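Local coordinates for protein PfhB2 (Pasteurella multocida, PDB 6U8T) that probably acts as a cysteine protease of the YopT family, a toxin domain with the papain-like (clan CA) peptidase fold, at residues V37-C42 against Q93-T98; P109-V114 against S118-V123. The protein carries 1 engineered substitution. One frame throughout, in Å; residues are numbered along the deposited sequence.

Interaction 1 (V37-C42 against Q93-T98); sequences VSESTC and QQFKLT. Engineered in segment 37-42: Ser38 (natural residue Cys).
Glu39 reaches out of one helix and meets Thr98 and Phe95 of the other. One hydrogen bond joins the segments. Thr98 OG1 donates to Glu39 OE2 at 3.1 Å. OE2 accepts on its anti lone pair, the one turned away from the other carboxylate oxygen. Glu39 CG stands anti to the backbone N (chi1 177°), which sends the chain across to the partner helix, and a bend at chi2 then sets the carboxylate beside the threonine.

Charge and the other oxygen are served from outside. OE2 also forms a salt bridge with Lys151 of strand 147-155. OE1 is hydrogen-bonded to Thr162 OG1 of the second subunit. The buried carboxylate thus has partners on both oxygens, and the lysine would probably favour its ionised form.

The contact is helix-helix packing between helix 20-51 and helix 91-104, bridged by one acid. Phe85 of helix 72-87 touches both Glu39 and Thr98. Ser38, next to Glu39, is an engineered substitution for cysteine.

The other contacts are made without hydrogen bonds. The carboxylate meets the edge of the Phe95 ring, where the C-H groups are slightly positive. Glu39 OE2 lies 3.3 Å from Phe95 CD1, near the ring plane. The carboxylate and ring planes are 63° apart. Phe95 also packs on Lys151 and Ser153 of strand 147-155. Thr98 CG2 lies 3.3 Å from Glu39 OE2.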
ATOM      1  N   VAL C  37      11.969   8.906   5.696  1.00 15.32           N
ATOM      2  CA  VAL C  37      12.099   9.445   7.079  1.00 15.18           C
ATOM      3  C   VAL C  37      12.208   8.265   8.065  1.00 14.35           C
ATOM      4  O   VAL C  37      12.973   8.372   9.008  1.00 13.61           O
ATOM      5  CB  VAL C  37      10.916  10.358   7.447  1.00 15.16           C
ATOM      6  CG1 VAL C  37      10.973  10.785   8.904  1.00 14.88           C
ATOM      7  CG2 VAL C  37      10.878  11.570   6.548  1.00 15.84           C
ATOM      8  N   SER C  38      11.436   7.210   7.851  1.00 13.94           N
ATOM      9  CA  SER C  38      11.369   6.032   8.739  1.00 14.49           C
ATOM     10  C   SER C  38      12.700   5.284   8.687  1.00 14.64           C
ATOM     11  O   SER C  38      13.275   5.002   9.768  1.00 14.57           O
ATOM     12  CB  SER C  38      10.182   5.164   8.383  1.00 15.17           C
ATOM     13  OG  SER C  38       8.975   5.841   8.821  1.00 15.93           O
ATOM     14  N   GLU C  39      13.192   5.034   7.478  1.00 14.54           N
ATOM     15  CA  GLU C  39      14.491   4.376   7.208  1.00 14.75           C
ATOM     16  C   GLU C  39      15.605   5.189   7.864  1.00 14.04           C
ATOM     17  O   GLU C  39      16.352   4.620   8.681  1.00 15.47           O
ATOM     18  CB  GLU C  39      14.734   4.224   5.707  1.00 16.81           C
ATOM     19  CG  GLU C  39      16.079   3.610   5.367  1.00 19.81           C
ATOM     20  CD  GLU C  39      16.163   2.094   5.518  1.00 21.77           C
ATOM     21  OE1 GLU C  39      15.159   1.496   5.971  1.00 22.73           O
ATOM     22  OE2 GLU C  39      17.257   1.504   5.184  1.00 24.47           O
ATOM     23  N   SER C  40      15.692   6.486   7.565  1.00 12.88           N
ATOM     24  CA  SER C  40      16.769   7.359   8.071  1.00 12.47           C
ATOM     25  C   SER C  40      16.688   7.403   9.605  1.00 12.07           C
ATOM     26  O   SER C  40      17.764   7.320  10.253  1.00 12.72           O
ATOM     27  CB  SER C  40      16.692   8.738   7.460  1.00 12.81           C
ATOM     28  OG  SER C  40      17.680   9.595   8.015  1.00 12.84           O
ATOM     29  N   THR C  41      15.483   7.500  10.190  1.00 11.22           N
ATOM     30  CA  THR C  41      15.312   7.615  11.653  1.00 10.92           C
ATOM     31  C   THR C  41      15.750   6.311  12.334  1.00 10.64           C
ATOM     32  O   THR C  41      16.468   6.402  13.315  1.00 10.61           O
ATOM     33  CB  THR C  41      13.875   7.912  12.086  1.00 10.82           C
ATOM     34  OG1 THR C  41      13.410   9.088  11.427  1.00 10.85           O
ATOM     35  CG2 THR C  41      13.798   8.079  13.601  1.00 10.97           C
ATOM     36  N   CYS C  42      15.338   5.159  11.801  1.00 10.06           N
ATOM     37  CA  CYS C  42      15.722   3.839  12.328  1.00 10.00           C
ATOM     38  C   CYS C  42      17.249   3.678  12.247  1.00 10.79           C
ATOM     39  O   CYS C  42      17.844   3.193  13.240  1.00 10.98           O
ATOM     40  CB  CYS C  42      14.983   2.711  11.617  1.00  9.43           C
ATOM     41  SG  CYS C  42      13.254   2.603  12.129  0.89  8.80           S
ATOM     42  N   GLN C  93      19.925  -0.139  -4.064  1.00 34.20           N
ATOM     43  CA  GLN C  93      20.905   0.965  -3.844  1.00 31.54           C
ATOM     44  C   GLN C  93      20.514   1.783  -2.618  1.00 26.72           C
ATOM     45  O   GLN C  93      21.391   2.191  -1.935  1.00 26.65           O
ATOM     46  CB  GLN C  93      21.035   1.828  -5.092  1.00 32.88           C
ATOM     47  CG  GLN C  93      21.675   1.049  -6.225  1.00 37.30           C
ATOM     48  CD  GLN C  93      21.776   1.871  -7.473  1.00 40.90           C
ATOM     49  OE1 GLN C  93      22.868   2.188  -7.929  1.00 49.04           O
ATOM     50  NE2 GLN C  93      20.623   2.231  -8.005  1.00 39.88           N
ATOM     51  N   GLN C  94      19.239   2.000  -2.370  1.00 25.46           N
ATOM     52  CA  GLN C  94      18.730   2.733  -1.192  1.00 25.57           C
ATOM     53  C   GLN C  94      19.219   2.018   0.073  1.00 26.38           C
ATOM     54  O   GLN C  94      19.863   2.664   0.920  1.00 24.45           O
ATOM     55  CB  GLN C  94      17.207   2.783  -1.192  1.00 25.57           C
ATOM     56  CG  GLN C  94      16.631   3.695  -2.253  1.00 27.37           C
ATOM     57  CD  GLN C  94      15.136   3.835  -2.126  1.00 27.68           C
ATOM     58  OE1 GLN C  94      14.413   2.866  -1.944  1.00 32.80           O
ATOM     59  NE2 GLN C  94      14.657   5.057  -2.199  1.00 27.16           N
ATOM     60  N   PHE C  95      18.960   0.721   0.183  1.00 28.60           N
ATOM     61  CA  PHE C  95      19.360  -0.076   1.378  1.00 29.94           C
ATOM     62  C   PHE C  95      20.900  -0.148   1.467  1.00 30.48           C
ATOM     63  O   PHE C  95      21.437  -0.092   2.596  1.00 32.06           O
ATOM     64  CB  PHE C  95      18.616  -1.416   1.385  1.00 29.30           C
ATOM     65  CG  PHE C  95      17.130  -1.282   1.606  1.00 29.47           C
ATOM     66  CD1 PHE C  95      16.617  -0.544   2.672  1.00 27.48           C
ATOM     67  CD2 PHE C  95      16.244  -1.900   0.738  1.00 31.89           C
ATOM     68  CE1 PHE C  95      15.249  -0.446   2.877  1.00 30.39           C
ATOM     69  CE2 PHE C  95      14.872  -1.810   0.961  1.00 35.32           C
ATOM     70  CZ  PHE C  95      14.374  -1.091   2.030  1.00 30.84           C
ATOM     71  N   LYS C  96      21.602  -0.189   0.334  1.00 29.40           N
ATOM     72  CA  LYS C  96      23.092  -0.153   0.326  1.00 31.78           C
ATOM     73  C   LYS C  96      23.581   1.191   0.898  1.00 30.10           C
ATOM     74  O   LYS C  96      24.623   1.225   1.610  1.00 30.29           O
ATOM     75  CB  LYS C  96      23.644  -0.371  -1.085  1.00 33.48           C
ATOM     76  CG  LYS C  96      25.159  -0.335  -1.226  1.00 37.20           C
ATOM     77  CD  LYS C  96      25.849  -1.630  -0.899  1.00 45.23           C
ATOM     78  CE  LYS C  96      25.851  -2.074   0.553  1.00 49.59           C
ATOM     79  NZ  LYS C  96      26.800  -1.288   1.380  1.00 56.74           N
ATOM     80  N   LEU C  97      22.875   2.278   0.597  1.00 26.87           N
ATOM     81  CA  LEU C  97      23.281   3.632   1.035  1.00 26.06           C
ATOM     82  C   LEU C  97      23.144   3.708   2.565  1.00 23.17           C
ATOM     83  O   LEU C  97      24.081   4.223   3.210  1.00 23.50           O
ATOM     84  CB  LEU C  97      22.425   4.649   0.288  1.00 26.02           C
ATOM     85  CG  LEU C  97      22.415   6.073   0.809  1.00 27.71           C
ATOM     86  CD1 LEU C  97      22.297   6.972  -0.385  1.00 32.77           C
ATOM     87  CD2 LEU C  97      21.262   6.286   1.764  1.00 26.29           C
ATOM     88  N   THR C  98      22.028   3.228   3.116  1.00 20.60           N
ATOM     89  CA  THR C  98      21.760   3.236   4.570  1.00 20.54           C
ATOM     90  C   THR C  98      22.832   2.390   5.275  1.00 21.23           C
ATOM     91  O   THR C  98      23.332   2.811   6.303  1.00 19.14           O
ATOM     92  CB  THR C  98      20.343   2.737   4.874  1.00 19.58           C
ATOM     93  OG1 THR C  98      19.383   3.518   4.168  1.00 20.53           O
ATOM     94  CG2 THR C  98      20.028   2.830   6.344  1.00 19.21           C
TER

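Interaction 2 (P109-V114 against S118-V123); sequences PKEKKV and SRRDEV
Lys112 lies against Arg119 and Asp121 along its whole side chain. Its CB sits 3.8 Å above the plane of the Arg119 guanidinium, over the centre. Lys112 CG covers the same face, 3.6 Å from Arg119 NH2. The chain bends at chi2 (-58°) and again at chi3, which turns it from Arg119 toward Asp121. Lys112 CD is 4.1 Å from Asp121 CG, and Lys112 CE is 3.6 Å from Asp121 OD1. At the tip, NZ makes a long salt bridge with Asp121 OD2.

The backbone here is a beta hairpin of strands 111-114 and 117-127. Lys112 and Arg119 form an antiparallel hydrogen-bonded pair, with both backbone N-H...O bonds made. Asp121 N donates to Lys110 O, almost straight at the hydrogen (176°) but above the carbonyl plane. Asp121 centres an inverse gamma turn.

Glu111 joins Lys113 and Arg120 in a salt-bridge network; the salt bridge from Glu111 OE2 to Arg120 NE is long, at 3.9 Å. Pro109 CG lies over one face of the Arg120 guanidinium, whose NH2 forms a salt bridge with Asp99 of helix 91-104. The cross-strand salt bridges are long, so they probably add electrostatic attraction without tight bonding; the backbone bonds fix the register.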
ATOM      1  N   PRO C 109      27.492  -4.673  10.673  1.00 20.97           N
ATOM      2  CA  PRO C 109      26.531  -5.662  10.206  1.00 21.35           C
ATOM      3  C   PRO C 109      26.970  -7.079  10.614  1.00 22.22           C
ATOM      4  O   PRO C 109      28.136  -7.383  10.499  1.00 23.34           O
ATOM      5  CB  PRO C 109      26.553  -5.524   8.651  1.00 21.60           C
ATOM      6  CG  PRO C 109      27.339  -4.296   8.333  1.00 21.72           C
ATOM      7  CD  PRO C 109      28.149  -3.969   9.561  1.00 21.70           C
ATOM      8  N   LYS C 110      26.039  -7.917  11.039  1.00 22.64           N
ATOM      9  CA  LYS C 110      26.325  -9.347  11.334  1.00 25.03           C
ATOM     10  C   LYS C 110      26.530 -10.093  10.018  1.00 26.23           C
ATOM     11  O   LYS C 110      25.925  -9.668   9.001  1.00 25.80           O
ATOM     12  CB  LYS C 110      25.204 -10.001  12.135  1.00 25.62           C
ATOM     13  CG  LYS C 110      25.172  -9.594  13.586  1.00 27.48           C
ATOM     14  CD  LYS C 110      24.308 -10.462  14.482  1.00 30.53           C
ATOM     15  CE  LYS C 110      24.141  -9.806  15.853  1.00 32.16           C
ATOM     16  NZ  LYS C 110      23.311 -10.618  16.776  1.00 32.76           N
ATOM     17  N   GLU C 111      27.379 -11.117  10.028  1.00 28.16           N
ATOM     18  CA  GLU C 111      27.680 -12.011   8.891  1.00 31.75           C
ATOM     19  C   GLU C 111      27.304 -13.435   9.300  1.00 32.34           C
ATOM     20  O   GLU C 111      27.466 -13.775  10.497  1.00 33.17           O
ATOM     21  CB  GLU C 111      29.156 -11.963   8.496  1.00 35.64           C
ATOM     22  CG  GLU C 111      29.767 -10.583   8.556  1.00 39.00           C
ATOM     23  CD  GLU C 111      30.549 -10.215   7.319  1.00 47.72           C
ATOM     24  OE1 GLU C 111      31.669 -10.808   7.113  1.00 48.11           O
ATOM     25  OE2 GLU C 111      30.025  -9.341   6.555  1.00 53.84           O
ATOM     26  N   LYS C 112      26.871 -14.259   8.344  1.00 33.37           N
ATOM     27  CA  LYS C 112      26.947 -15.741   8.436  1.00 35.54           C
ATOM     28  C   LYS C 112      28.203 -16.159   7.693  1.00 35.82           C
ATOM     29  O   LYS C 112      28.396 -15.643   6.594  1.00 36.76           O
ATOM     30  CB  LYS C 112      25.682 -16.344   7.846  1.00 36.94           C
ATOM     31  CG  LYS C 112      24.412 -15.947   8.595  1.00 39.44           C
ATOM     32  CD  LYS C 112      24.423 -16.328  10.077  1.00 41.15           C
ATOM     33  CE  LYS C 112      23.037 -16.686  10.578  1.00 45.60           C
ATOM     34  NZ  LYS C 112      22.925 -16.588  12.053  1.00 49.31           N
ATOM     35  N   LYS C 113      29.098 -16.867   8.372  1.00 36.62           N
ATOM     36  CA  LYS C 113      30.395 -17.351   7.851  1.00 39.47           C
ATOM     37  C   LYS C 113      30.330 -18.859   7.597  1.00 41.58           C
ATOM     38  O   LYS C 113      29.849 -19.568   8.503  1.00 44.74           O
ATOM     39  CB  LYS C 113      31.490 -17.047   8.872  1.00 40.21           C
ATOM     40  CG  LYS C 113      31.750 -15.563   9.041  1.00 39.85           C
ATOM     41  CD  LYS C 113      32.858 -15.264  10.034  1.00 42.26           C
ATOM     42  CE  LYS C 113      33.493 -13.909   9.811  1.00 42.16           C
ATOM     43  NZ  LYS C 113      32.484 -12.950   9.328  1.00 40.33           N
ATOM     44  N   VAL C 114      30.824 -19.332   6.451  1.00 42.58           N
ATOM     45  CA  VAL C 114      31.079 -20.785   6.198  1.00 44.06           C
ATOM     46  C   VAL C 114      32.489 -20.904   5.628  1.00 45.93           C
ATOM     47  O   VAL C 114      32.742 -20.346   4.555  1.00 46.20           O
ATOM     48  CB  VAL C 114      30.037 -21.460   5.275  1.00 44.28           C
ATOM     49  CG1 VAL C 114      30.170 -22.983   5.386  1.00 46.43           C
ATOM     50  CG2 VAL C 114      28.614 -20.984   5.535  1.00 41.72           C
ATOM     51  N   SER C 118      31.917 -15.039   3.793  1.00 42.71           N
ATOM     52  CA  SER C 118      30.844 -14.330   4.535  1.00 41.35           C
ATOM     53  C   SER C 118      29.647 -14.053   3.623  1.00 40.05           C
ATOM     54  O   SER C 118      29.782 -14.172   2.410  1.00 41.28           O
ATOM     55  CB  SER C 118      31.316 -13.049   5.138  1.00 39.50           C
ATOM     56  OG  SER C 118      32.482 -13.304   5.876  1.00 43.59           O
ATOM     57  N   ARG C 119      28.504 -13.833   4.244  1.00 37.75           N
ATOM     58  CA  ARG C 119      27.325 -13.160   3.656  1.00 38.64           C
ATOM     59  C   ARG C 119      26.580 -12.450   4.794  1.00 35.87           C
ATOM     60  O   ARG C 119      26.805 -12.784   5.967  1.00 33.16           O
ATOM     61  CB  ARG C 119      26.414 -14.136   2.918  1.00 41.46           C
ATOM     62  CG  ARG C 119      25.727 -15.120   3.839  1.00 45.26           C
ATOM     63  CD  ARG C 119      24.635 -15.874   3.112  1.00 53.43           C
ATOM     64  NE  ARG C 119      23.964 -16.768   4.043  1.00 56.47           N
ATOM     65  CZ  ARG C 119      23.066 -16.386   4.949  1.00 59.56           C
ATOM     66  NH1 ARG C 119      22.700 -15.113   5.045  1.00 60.52           N
ATOM     67  NH2 ARG C 119      22.554 -17.285   5.773  1.00 59.59           N
ATOM     68  N   ARG C 120      25.766 -11.465   4.450  1.00 33.84           N
ATOM     69  CA  ARG C 120      25.063 -10.631   5.462  1.00 32.35           C
ATOM     70  C   ARG C 120      24.066 -11.512   6.205  1.00 31.21           C
ATOM     71  O   ARG C 120      23.425 -12.331   5.564  1.00 29.72           O
ATOM     72  CB  ARG C 120      24.436  -9.405   4.794  1.00 31.22           C
ATOM     73  CG  ARG C 120      25.478  -8.479   4.189  1.00 33.71           C
ATOM     74  CD  ARG C 120      26.491  -8.119   5.269  1.00 35.69           C
ATOM     75  NE  ARG C 120      27.362  -7.012   4.931  1.00 40.32           N
ATOM     76  CZ  ARG C 120      27.002  -5.731   4.883  1.00 43.56           C
ATOM     77  NH1 ARG C 120      25.744  -5.378   5.108  1.00 42.52           N
ATOM     78  NH2 ARG C 120      27.896  -4.813   4.558  1.00 43.76           N
ATOM     79  N   ASP C 121      23.967 -11.345   7.527  1.00 31.79           N
ATOM     80  CA  ASP C 121      22.889 -11.947   8.358  1.00 31.84           C
ATOM     81  C   ASP C 121      21.634 -11.099   8.157  1.00 28.50           C
ATOM     82  O   ASP C 121      21.378 -10.210   8.984  1.00 29.90           O
ATOM     83  CB  ASP C 121      23.313 -12.106   9.818  1.00 34.33           C
ATOM     84  CG  ASP C 121      22.293 -12.826  10.698  1.00 38.91           C
ATOM     85  OD1 ASP C 121      21.374 -13.482  10.133  1.00 40.81           O
ATOM     86  OD2 ASP C 121      22.441 -12.765  11.956  1.00 44.50           O
ATOM     87  N   GLU C 122      20.941 -11.309   7.046  1.00 27.48           N
ATOM     88  CA  GLU C 122      19.613 -10.695   6.774  1.00 27.02           C
ATOM     89  C   GLU C 122      18.606 -11.832   6.645  1.00 26.14           C
ATOM     90  O   GLU C 122      18.978 -12.837   6.011  1.00 26.53           O
ATOM     91  CB  GLU C 122      19.611  -9.868   5.489  1.00 27.84           C
ATOM     92  CG  GLU C 122      20.637  -8.776   5.516  1.00 31.55           C
ATOM     93  CD  GLU C 122      20.631  -7.813   4.342  1.00 37.10           C
ATOM     94  OE1 GLU C 122      19.580  -7.734   3.663  1.00 39.91           O
ATOM     95  OE2 GLU C 122      21.688  -7.147   4.108  1.00 40.67           O
ATOM     96  N   VAL C 123      17.423 -11.687   7.237  1.00 23.62           N
ATOM     97  CA  VAL C 123      16.398 -12.755   7.235  1.00 24.62           C
ATOM     98  C   VAL C 123      15.155 -12.192   6.566  1.00 25.76           C
ATOM     99  O   VAL C 123      14.589 -11.204   7.090  1.00 29.99           O
ATOM    100  CB  VAL C 123      16.129 -13.278   8.657  1.00 24.64           C
ATOM    101  CG1 VAL C 123      14.972 -14.257   8.691  1.00 25.78           C
ATOM    102  CG2 VAL C 123      17.372 -13.946   9.231  1.00 24.33           C
TER

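In the fold
From the N terminus, helix 20-51 comes first. Interaction 1 ties it to helix 91-104 and closes a loop of 50 residues that contains helix 72-87. The chain leaves helix 91-104 and enters strand 111-114. Interaction 2 then closes a short hairpin with strand 117-127, with three residues between its segments. The two contacts are in series and neither nests in nor crosses the other. Their centres are 19 Å apart and their nearest atoms about 5 Å. Helix 91-104 links them: Pro109 and Arg120 pack on it. Both reach the second subunit, where Glu122 and Val123 continue the hairpin sheet into an antiparallel strand.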